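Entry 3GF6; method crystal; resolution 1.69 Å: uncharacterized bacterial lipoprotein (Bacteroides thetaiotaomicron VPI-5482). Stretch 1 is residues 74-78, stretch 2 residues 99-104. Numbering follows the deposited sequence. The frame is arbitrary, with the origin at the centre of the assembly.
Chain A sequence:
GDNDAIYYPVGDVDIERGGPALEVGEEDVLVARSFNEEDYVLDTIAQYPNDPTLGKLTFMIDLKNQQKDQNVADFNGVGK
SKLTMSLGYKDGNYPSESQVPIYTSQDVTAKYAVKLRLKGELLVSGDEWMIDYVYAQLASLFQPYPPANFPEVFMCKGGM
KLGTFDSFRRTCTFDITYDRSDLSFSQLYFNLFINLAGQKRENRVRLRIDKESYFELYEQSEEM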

ATOM      1  N   ASP A  74     -15.232  -4.531  12.161  1.00 14.12           N
ATOM      2  CA  ASP A  74     -13.982  -5.127  11.709  1.00 14.56           C
ATOM      3  C   ASP A  74     -13.768  -4.897  10.230  1.00 13.84           C
ATOM      4  O   ASP A  74     -14.714  -4.941   9.449  1.00 13.64           O
ATOM      5  CB  ASP A  74     -13.983  -6.630  11.935  1.00 13.67           C
ATOM      6  CG  ASP A  74     -13.900  -7.014  13.403  1.00 21.66           C
ATOM      7  OD1 ASP A  74     -13.723  -6.134  14.288  1.00 15.43           O
ATOM      8  OD2 ASP A  74     -13.990  -8.240  13.641  1.00 21.46           O
ATOM      9  N   PHE A  75     -12.519  -4.656   9.846  1.00 11.84           N
ATOM     10  CA  PHE A  75     -12.178  -4.507   8.424  1.00 12.83           C
ATOM     11  C   PHE A  75     -10.782  -5.013   8.189  1.00 12.34           C
ATOM     12  O   PHE A  75      -9.998  -5.154   9.133  1.00 11.69           O
ATOM     13  CB  PHE A  75     -12.407  -3.073   7.904  1.00 12.46           C
ATOM     14  CG  PHE A  75     -11.451  -2.004   8.447  1.00 10.36           C
ATOM     15  CD1 PHE A  75     -11.518  -1.573   9.769  1.00 11.51           C
ATOM     16  CD2 PHE A  75     -10.518  -1.389   7.607  1.00 14.11           C
ATOM     17  CE1 PHE A  75     -10.666  -0.556  10.233  1.00 13.76           C
ATOM     18  CE2 PHE A  75      -9.643  -0.401   8.070  1.00 13.03           C
ATOM     19  CZ  PHE A  75      -9.715   0.006   9.389  1.00 16.01           C
ATOM     20  N   ASN A  76     -10.437  -5.231   6.921  1.00 12.91           N
ATOM     21  CA  ASN A  76      -9.153  -5.850   6.578  1.00 12.04           C
ATOM     22  C   ASN A  76      -7.946  -5.005   6.833  1.00 14.05           C
ATOM     23  O   ASN A  76      -6.849  -5.512   6.791  1.00 17.52           O
ATOM     24  CB  ASN A  76      -9.125  -6.278   5.113  1.00 14.76           C
ATOM     25  CG  ASN A  76     -10.182  -7.329   4.782  1.00 22.92           C
ATOM     26  OD1 ASN A  76     -10.628  -8.103   5.650  1.00 27.14           O
ATOM     27  ND2 ASN A  76     -10.571  -7.381   3.503  1.00 14.47           N
ATOM     28  N   GLY A  77      -8.116  -3.718   7.106  1.00 13.80           N
ATOM     29  CA  GLY A  77      -7.013  -2.869   7.445  1.00 14.06           C
ATOM     30  C   GLY A  77      -6.529  -2.979   8.876  1.00 14.54           C
ATOM     31  O   GLY A  77      -5.652  -2.230   9.275  1.00 13.74           O
ATOM     32  N   VAL A  78      -7.127  -3.888   9.649  1.00 14.26           N
ATOM     33  CA  VAL A  78      -6.715  -4.140  11.031  1.00 12.43           C
ATOM     34  C   VAL A  78      -5.865  -5.385  11.101  1.00 15.40           C
ATOM     35  O   VAL A  78      -6.281  -6.465  10.674  1.00 13.17           O
ATOM     36  CB  VAL A  78      -7.936  -4.297  11.959  1.00 12.75           C
ATOM     37  CG1 VAL A  78      -7.482  -4.602  13.436  1.00 13.08           C
ATOM     38  CG2 VAL A  78      -8.824  -3.061  11.866  1.00 11.40           C
ATOM     39  N   GLN A  99      -5.891 -10.307  -4.037  1.00 12.32           N
ATOM     40  CA  GLN A  99      -6.290  -8.917  -4.400  1.00 11.69           C
ATOM     41  C   GLN A  99      -7.410  -8.456  -3.468  1.00 12.93           C
ATOM     42  O   GLN A  99      -8.613  -8.535  -3.780  1.00 14.28           O
ATOM     43  CB  GLN A  99      -6.655  -8.814  -5.881  1.00 14.17           C
ATOM     44  CG  GLN A  99      -5.507  -9.223  -6.825  1.00 14.84           C
ATOM     45  CD  GLN A  99      -5.786  -8.932  -8.291  1.00 12.06           C
ATOM     46  OE1 GLN A  99      -6.569  -8.030  -8.618  1.00 16.38           O
ATOM     47  NE2 GLN A  99      -5.108  -9.675  -9.192  1.00 13.30           N
ATOM     48  N   VAL A 100      -6.996  -8.049  -2.284  1.00 11.55           N
ATOM     49  CA  VAL A 100      -7.904  -7.919  -1.146  1.00 11.56           C
ATOM     50  C   VAL A 100      -8.036  -6.452  -0.732  1.00 11.97           C
ATOM     51  O   VAL A 100      -7.076  -5.811  -0.397  1.00 12.97           O
ATOM     52  CB  VAL A 100      -7.416  -8.756   0.039  1.00 12.60           C
ATOM     53  CG1 VAL A 100      -8.336  -8.525   1.266  1.00 14.03           C
ATOM     54  CG2 VAL A 100      -7.372 -10.249  -0.369  1.00 13.97           C
ATOM     55  N   PRO A 101      -9.274  -5.936  -0.746  1.00 10.92           N
ATOM     56  CA  PRO A 101      -9.511  -4.544  -0.374  1.00 12.17           C
ATOM     57  C   PRO A 101      -9.413  -4.287   1.154  1.00 12.87           C
ATOM     58  O   PRO A 101      -9.719  -5.157   1.946  1.00 15.58           O
ATOM     59  CB  PRO A 101     -10.941  -4.320  -0.819  1.00 11.33           C
ATOM     60  CG  PRO A 101     -11.560  -5.651  -0.829  1.00 10.97           C
ATOM     61  CD  PRO A 101     -10.492  -6.652  -1.113  1.00 14.02           C
ATOM     62  N   ILE A 102      -9.012  -3.085   1.535  1.00 12.25           N
ATOM     63  CA  ILE A 102      -8.982  -2.682   2.928  1.00 12.29           C
ATOM     64  C   ILE A 102     -10.409  -2.485   3.432  1.00 14.62           C
ATOM     65  O   ILE A 102     -10.689  -2.690   4.614  1.00 13.77           O
ATOM     66  CB  ILE A 102      -8.075  -1.414   3.108  1.00 13.49           C
ATOM     67  CG1 ILE A 102      -7.752  -1.188   4.578  1.00 17.40           C
ATOM     68  CG2 ILE A 102      -8.732  -0.135   2.504  1.00 12.69           C
ATOM     69  CD1 ILE A 102      -6.712  -0.056   4.831  1.00 12.21           C
ATOM     70  N   TYR A 103     -11.319  -2.058   2.544  1.00 12.20           N
ATOM     71  CA  TYR A 103     -12.719  -1.842   2.921  1.00 10.57           C
ATOM     72  C   TYR A 103     -13.625  -2.151   1.746  1.00 11.50           C
ATOM     73  O   TYR A 103     -13.265  -1.865   0.612  1.00 10.86           O
ATOM     74  CB  TYR A 103     -12.935  -0.395   3.362  1.00 12.59           C
ATOM     75  CG  TYR A 103     -14.279  -0.130   3.975  1.00 15.24           C
ATOM     76  CD1 TYR A 103     -15.318   0.357   3.209  1.00 14.49           C
ATOM     77  CD2 TYR A 103     -14.505  -0.325   5.334  1.00 15.19           C
ATOM     78  CE1 TYR A 103     -16.549   0.615   3.748  1.00 12.66           C
ATOM     79  CE2 TYR A 103     -15.790  -0.048   5.889  1.00 12.34           C
ATOM     80  CZ  TYR A 103     -16.774   0.443   5.087  1.00 14.66           C
ATOM     81  OH  TYR A 103     -18.039   0.711   5.576  1.00 13.06           O
ATOM     82  N   THR A 104     -14.806  -2.692   2.033  1.00 12.64           N
ATOM     83  CA  THR A 104     -15.825  -3.035   1.015  1.00 14.04           C
ATOM     84  C   THR A 104     -17.089  -2.232   1.234  1.00 14.48           C
ATOM     85  O   THR A 104     -17.664  -2.260   2.319  1.00 16.03           O
ATOM     86  CB  THR A 104     -16.126  -4.560   1.035  1.00 15.09           C
ATOM     87  OG1 THR A 104     -14.916  -5.234   0.723  1.00 13.50           O
ATOM     88  CG2 THR A 104     -17.193  -5.003  -0.010  1.00 11.86           C
TER

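A tight turn can bind a neighbouring segment without forming a sheet with it, for instance by presenting a polar side chain to a carbonyl of the partner while leaving room for an apolar one. The contact between residues 74-78 and 99-104 of this bacterial lipoprotein is a compact example, burying 259 Å² when both sides are summed. Phe 75 to Val 78 form a type I beta turn, closed by a hydrogen bond of 3.2 Å from Val 78 N to Phe 75 O. Facing it is an irregular segment that becomes a strand only at Tyr 103 and Thr 104. The two backbones come near each other at Asn 76 and Ile 102, whose CA atoms lie 4.8 Å apart.

Ile 102, buried in the structure, has the largest area covered in this contact. Its CA-to-CB bond points sideways to the turn, yet the side chain, with both chi angles in the t well, still packs against it. Ile 102 CG1 lies 3.4 Å from Gly 77 CA and 4.0 Å from Phe 75 CE2. The first approach depends on the glycine: an ideal CB on Gly 77 would point toward the second stretch and fall 2.6 Å from Ile 102 CG1, a clash. Absence of a side chain is here a packing feature in its own right.

Asn 76 supplies the polar part of the contact. With chi1 in the m well, its amide reaches the backbone of the other stretch, and Asn 76 ND2 donates a hydrogen bond to Pro 101 O at 2.8 Å, with an angle of 162° at the hydrogen. This short, nearly straight bond satisfies a carbonyl in a stretch that is not yet strand. The same Asn 76 ND2 lies 3.4 Å from Val 100 CG1, a contact of van der Waals type. The backbone adds less: Asn 76 N to Ile 102 O spans 3.4 Å at an angle of 123°, a weak hydrogen bond. The side-chain amide thus makes the better bond of the two.

Phe 75 completes the contact, its CA-to-CB bond directed toward the second stretch and its chi1 in the p well. The ring presents its edge to Ile 102 O, with Phe 75 CD2 3.3 Å from that oxygen; aromatic C-H groups carry a slight positive charge, so an edge suits a carbonyl oxygen electrostatically. Further along, Phe 75 CB rests 4.3 Å from Tyr 103 CD2, extending the apolar packing to the start of the strand.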